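Local coordinates for protein separin (Saccharomyces cerevisiae, PDB 5U1T) that cleaves the SCC1 subunit of cohesin as a caspase-like cysteine protease, releasing sister chromatids at the onset of anaphase, and is held inactive by securin until then, at residues N103-F108 and D126-N131; K76-I81 and S95-F100. All coordinates share one frame; numbering follows the deposited sequence.

In the fold
The two contacts are neighbours at the N-terminal end of the helical part of separase, with centres about 11 Å apart. In contact 2, helix 69-87 is joined to helix 91-103, the helix that follows it. Contact 1 then ties the loop after helix 91-103 to the start of helix 129-142, so the two follow each other along the chain without overlapping. They meet where Y128 CB of contact 1 packs against L79 CD1 of contact 2, at 4.2 Å. The centre of contact 1 lies about 56 Å from the centre of the chain and that of contact 2 about 63 Å, both away from the probable catalytic cysteine, C1497; both are structural packing.

Contact 1 of 2, residues N103-F108 and D126-N131; sequences NETNLF and DYYLSN
The ring of Y128 reaches from the start of helix 129-142 to the loop behind helix 91-103, and its hydroxyl end meets T105 and N106. The contact joins this loop to the N-terminal end of helix 129-142, in the all-helical N-terminal region; Y128 is at the N-cap position of its helix, and its side chain packs on V75 of helix 69-87 and on L101 and F102 of helix 91-103. Its phenol donates a hydrogen bond from Y128 OH to T105 OG1, 2.7 Å long. The threonine comes in obliquely to the ring, whereas N106 lies near the ring plane at its edge, approaching from the direction opposite to the tyrosine with its amide plane turned 69° from the ring. N106 ND2 stands 2.8 Å from Y128 OH, and T105 OG1 and N106 ND2 both crowd the end of the phenol from the side of the loop, all three residues being buried. With chi1 at 51°, T105 holds OG1 between its own backbone N and carbonyl carbon, a rotation that leaves the oxygen close to the end of helix 91-103, where it also hydrogen-bonds to L101 O. The amide of N106 is held by both of its polar atoms, ND2 to F102 O and OD1 to the side chain of N125. Beside this polar cluster Y127 turns a ring face to its neighbour, with Y128 CD2 3.8 Å above the plane and offset toward the rim.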
# COMPACT_ATOMS: atom_id res chain seq x y z
N ASN A 103 -22.57 25.00 45.60
CA ASN A 103 -21.75 25.62 44.58
C ASN A 103 -20.71 24.65 44.02
O ASN A 103 -20.37 24.72 42.85
CB ASN A 103 -21.08 26.87 45.13
CG ASN A 103 -22.02 28.04 45.17
OD1 ASN A 103 -23.07 28.04 44.54
ND2 ASN A 103 -21.65 29.05 45.93
N GLU A 104 -20.25 23.74 44.86
CA GLU A 104 -19.23 22.79 44.49
C GLU A 104 -19.78 21.62 43.70
O GLU A 104 -19.03 20.75 43.32
CB GLU A 104 -18.55 22.25 45.74
CG GLU A 104 -17.81 23.27 46.54
CD GLU A 104 -16.45 23.57 45.98
OE1 GLU A 104 -16.35 24.44 45.10
OE2 GLU A 104 -15.46 22.95 46.41
N THR A 105 -21.08 21.60 43.43
CA THR A 105 -21.69 20.39 42.89
C THR A 105 -22.74 20.69 41.82
O THR A 105 -23.50 19.81 41.43
CB THR A 105 -22.35 19.55 44.02
OG1 THR A 105 -23.23 20.39 44.81
CG2 THR A 105 -21.30 18.93 44.94
N ASN A 106 -22.77 21.93 41.35
CA ASN A 106 -23.79 22.37 40.40
C ASN A 106 -23.23 23.39 39.40
O ASN A 106 -22.33 24.16 39.74
CB ASN A 106 -24.99 23.02 41.13
CG ASN A 106 -25.73 22.07 42.07
OD1 ASN A 106 -26.64 21.36 41.66
ND2 ASN A 106 -25.34 22.06 43.35
N LEU A 107 -23.78 23.43 38.19
CA LEU A 107 -23.39 24.48 37.27
C LEU A 107 -23.78 25.82 37.85
O LEU A 107 -22.95 26.71 38.04
CB LEU A 107 -24.05 24.31 35.90
CG LEU A 107 -23.57 25.42 34.95
CD1 LEU A 107 -22.05 25.34 34.66
CD2 LEU A 107 -24.39 25.50 33.69
N PHE A 108 -25.07 25.94 38.14
CA PHE A 108 -25.64 27.12 38.80
C PHE A 108 -24.93 27.40 40.11
O PHE A 108 -24.41 26.48 40.74
CB PHE A 108 -27.13 26.92 39.03
CG PHE A 108 -27.82 26.24 37.87
CD1 PHE A 108 -28.30 26.99 36.80
CD2 PHE A 108 -27.94 24.86 37.82
CE1 PHE A 108 -28.91 26.36 35.73
CE2 PHE A 108 -28.55 24.25 36.77
CZ PHE A 108 -29.03 25.01 35.73
N ASP A 126 -29.96 15.76 42.65
CA ASP A 126 -31.31 15.29 43.03
C ASP A 126 -31.32 14.22 44.13
O ASP A 126 -32.38 13.86 44.64
CB ASP A 126 -32.07 14.79 41.80
CG ASP A 126 -31.45 13.58 41.17
OD1 ASP A 126 -30.49 13.02 41.77
OD2 ASP A 126 -31.92 13.17 40.09
N TYR A 127 -30.14 13.74 44.49
CA TYR A 127 -30.00 12.80 45.60
C TYR A 127 -29.77 13.50 46.95
O TYR A 127 -29.60 12.84 47.96
CB TYR A 127 -28.86 11.82 45.30
CG TYR A 127 -27.48 12.43 45.17
CD1 TYR A 127 -26.65 12.56 46.29
CD2 TYR A 127 -26.98 12.87 43.94
CE1 TYR A 127 -25.38 13.11 46.19
CE2 TYR A 127 -25.68 13.41 43.82
CZ TYR A 127 -24.89 13.52 44.95
OH TYR A 127 -23.63 14.06 44.88
N TYR A 128 -29.75 14.83 46.97
CA TYR A 128 -29.62 15.57 48.23
C TYR A 128 -30.44 16.87 48.29
O TYR A 128 -30.67 17.40 49.38
CB TYR A 128 -28.14 15.90 48.52
CG TYR A 128 -27.53 16.97 47.61
CD1 TYR A 128 -27.78 18.33 47.83
CD2 TYR A 128 -26.70 16.62 46.55
CE1 TYR A 128 -27.23 19.30 47.00
CE2 TYR A 128 -26.14 17.59 45.73
CZ TYR A 128 -26.40 18.93 45.95
OH TYR A 128 -25.85 19.91 45.14
N LEU A 129 -30.85 17.37 47.12
CA LEU A 129 -31.42 18.71 47.00
C LEU A 129 -32.60 18.92 47.95
O LEU A 129 -32.66 19.92 48.68
CB LEU A 129 -31.86 18.98 45.55
CG LEU A 129 -32.43 20.39 45.33
CD1 LEU A 129 -31.38 21.46 45.61
CD2 LEU A 129 -33.01 20.55 43.94
N SER A 130 -33.53 17.98 47.91
CA SER A 130 -34.60 17.83 48.88
C SER A 130 -34.14 18.08 50.31
O SER A 130 -34.67 18.96 50.99
CB SER A 130 -35.20 16.43 48.77
OG SER A 130 -35.84 16.01 49.97
N ASN A 131 -33.14 17.34 50.77
CA ASN A 131 -32.71 17.49 52.15
C ASN A 131 -31.94 18.78 52.38
O ASN A 131 -31.96 19.32 53.49
CB ASN A 131 -31.89 16.28 52.58
CG ASN A 131 -32.66 14.98 52.46
OD1 ASN A 131 -33.81 14.86 52.94
ND2 ASN A 131 -32.06 14.01 51.79

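Contact 2 of 2, residues K76-I81 and S95-F100; sequences KQHLMI and SSEIIF
E97 OE1 accepts a hydrogen bond from H78 NE2, a bond of 2.6 Å between two buried side chains. The N-H...O angle is 153°, and the oxygen lies close to the imidazole plane, while the histidine nitrogen meets it nearly along the C-O axis of the carboxylate. The carboxylate itself is turned 68° from the ring. E97 gets there by a bend at chi2 (-66°), which folds its chain toward H78. At the other ring nitrogen, H78 ND1 is hydrogen-bonded to Y59 OH on helix 48-64, so both nitrogens are engaged, which would hold the imidazole against turning about its CB-CG bond. These bonds link three successive helices of the N-terminal helical region, 48-64, 69-87 and 91-103; within segments 76-81 and 95-100 the CA atoms of H78 and E97 are the nearest pair, 8.2 Å apart. F100, one turn after E97, adds its ring to the same site: F100 CD2 is 3.6 Å from H78 CE1, at the imidazole edge. The two rings meet obliquely, their centroids separated by 5.5 Å. Replacing H78 with an alanine would probably leave E97 OE1 and Y59 OH without their shared mate and open a gap beside F100. The other carboxylate oxygen, E97 OE2, lies close to D52 OD1 of helix 48-64, and this like charge may raise the proton affinity of E97. The histidine side chain also packs on L55 of helix 48-64.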
# COMPACT_ATOMS: atom_id res chain seq x y z
N LYS A 76 -22.59 13.53 51.55
CA LYS A 76 -23.18 12.93 52.73
C LYS A 76 -22.44 13.36 53.99
O LYS A 76 -23.06 13.72 55.02
CB LYS A 76 -23.17 11.41 52.60
CG LYS A 76 -24.25 10.72 53.41
CD LYS A 76 -23.84 9.32 53.77
CE LYS A 76 -24.64 8.84 54.97
NZ LYS A 76 -24.79 7.38 54.91
N GLN A 77 -21.11 13.35 53.90
CA GLN A 77 -20.28 13.88 54.98
C GLN A 77 -20.54 15.36 55.20
O GLN A 77 -20.64 15.85 56.33
CB GLN A 77 -18.81 13.65 54.68
CG GLN A 77 -18.38 12.22 54.92
CD GLN A 77 -17.06 11.91 54.30
OE1 GLN A 77 -16.53 10.82 54.50
NE2 GLN A 77 -16.50 12.85 53.53
N HIS A 78 -20.66 16.07 54.08
CA HIS A 78 -20.84 17.51 54.12
C HIS A 78 -22.18 17.87 54.78
O HIS A 78 -22.26 18.82 55.58
CB HIS A 78 -20.73 18.07 52.70
CG HIS A 78 -20.41 19.53 52.63
ND1 HIS A 78 -20.02 20.15 51.47
CD2 HIS A 78 -20.44 20.49 53.59
CE1 HIS A 78 -19.80 21.43 51.71
NE2 HIS A 78 -20.06 21.66 52.98
N LEU A 79 -23.23 17.11 54.44
CA LEU A 79 -24.56 17.29 55.02
C LEU A 79 -24.52 17.09 56.52
O LEU A 79 -25.18 17.81 57.26
CB LEU A 79 -25.56 16.33 54.41
CG LEU A 79 -26.05 16.66 53.01
CD1 LEU A 79 -27.12 15.67 52.59
CD2 LEU A 79 -26.54 18.08 52.93
N MET A 80 -23.72 16.13 56.96
CA MET A 80 -23.57 15.87 58.38
C MET A 80 -22.84 17.03 59.05
O MET A 80 -23.12 17.37 60.19
CB MET A 80 -22.83 14.56 58.62
CG MET A 80 -22.96 14.02 60.06
SD MET A 80 -24.67 13.93 60.68
CE MET A 80 -24.44 13.33 62.36
N ILE A 81 -21.90 17.64 58.34
CA ILE A 81 -21.18 18.81 58.86
C ILE A 81 -22.12 19.98 59.10
O ILE A 81 -22.05 20.66 60.13
CB ILE A 81 -20.06 19.24 57.90
CG1 ILE A 81 -18.94 18.19 57.93
CG2 ILE A 81 -19.55 20.64 58.24
CD1 ILE A 81 -17.81 18.47 57.02
N SER A 95 -25.19 27.96 57.36
CA SER A 95 -25.80 28.56 56.19
C SER A 95 -24.81 28.66 55.01
O SER A 95 -25.13 28.29 53.88
CB SER A 95 -26.34 29.94 56.56
OG SER A 95 -27.15 30.46 55.53
N SER A 96 -23.61 29.15 55.27
CA SER A 96 -22.72 29.35 54.15
C SER A 96 -22.09 28.00 53.75
O SER A 96 -21.63 27.84 52.61
CB SER A 96 -21.68 30.42 54.46
OG SER A 96 -20.90 30.06 55.57
N GLU A 97 -22.10 27.03 54.67
CA GLU A 97 -21.73 25.66 54.33
C GLU A 97 -22.69 25.01 53.32
O GLU A 97 -22.25 24.24 52.47
CB GLU A 97 -21.67 24.78 55.57
CG GLU A 97 -20.39 24.91 56.35
CD GLU A 97 -19.21 24.40 55.58
OE1 GLU A 97 -19.41 23.59 54.64
OE2 GLU A 97 -18.08 24.80 55.91
N ILE A 98 -23.98 25.32 53.44
CA ILE A 98 -25.01 24.84 52.51
C ILE A 98 -24.73 25.36 51.11
O ILE A 98 -24.66 24.61 50.13
CB ILE A 98 -26.43 25.29 52.97
CG1 ILE A 98 -26.90 24.47 54.18
CG2 ILE A 98 -27.43 25.24 51.82
CD1 ILE A 98 -28.37 24.62 54.50
N ILE A 99 -24.57 26.68 51.03
CA ILE A 99 -24.20 27.36 49.79
C ILE A 99 -22.90 26.78 49.16
O ILE A 99 -22.86 26.52 47.97
CB ILE A 99 -24.08 28.88 50.06
CG1 ILE A 99 -25.48 29.43 50.29
CG2 ILE A 99 -23.39 29.61 48.92
CD1 ILE A 99 -25.53 30.82 50.92
N PHE A 100 -21.89 26.55 50.00
CA PHE A 100 -20.63 25.94 49.60
C PHE A 100 -20.85 24.56 49.00
O PHE A 100 -20.36 24.27 47.91
CB PHE A 100 -19.70 25.88 50.81
CG PHE A 100 -18.35 25.26 50.55
CD1 PHE A 100 -17.65 25.54 49.39
CD2 PHE A 100 -17.76 24.42 51.50
CE1 PHE A 100 -16.38 24.97 49.16
CE2 PHE A 100 -16.50 23.86 51.28
CZ PHE A 100 -15.81 24.13 50.11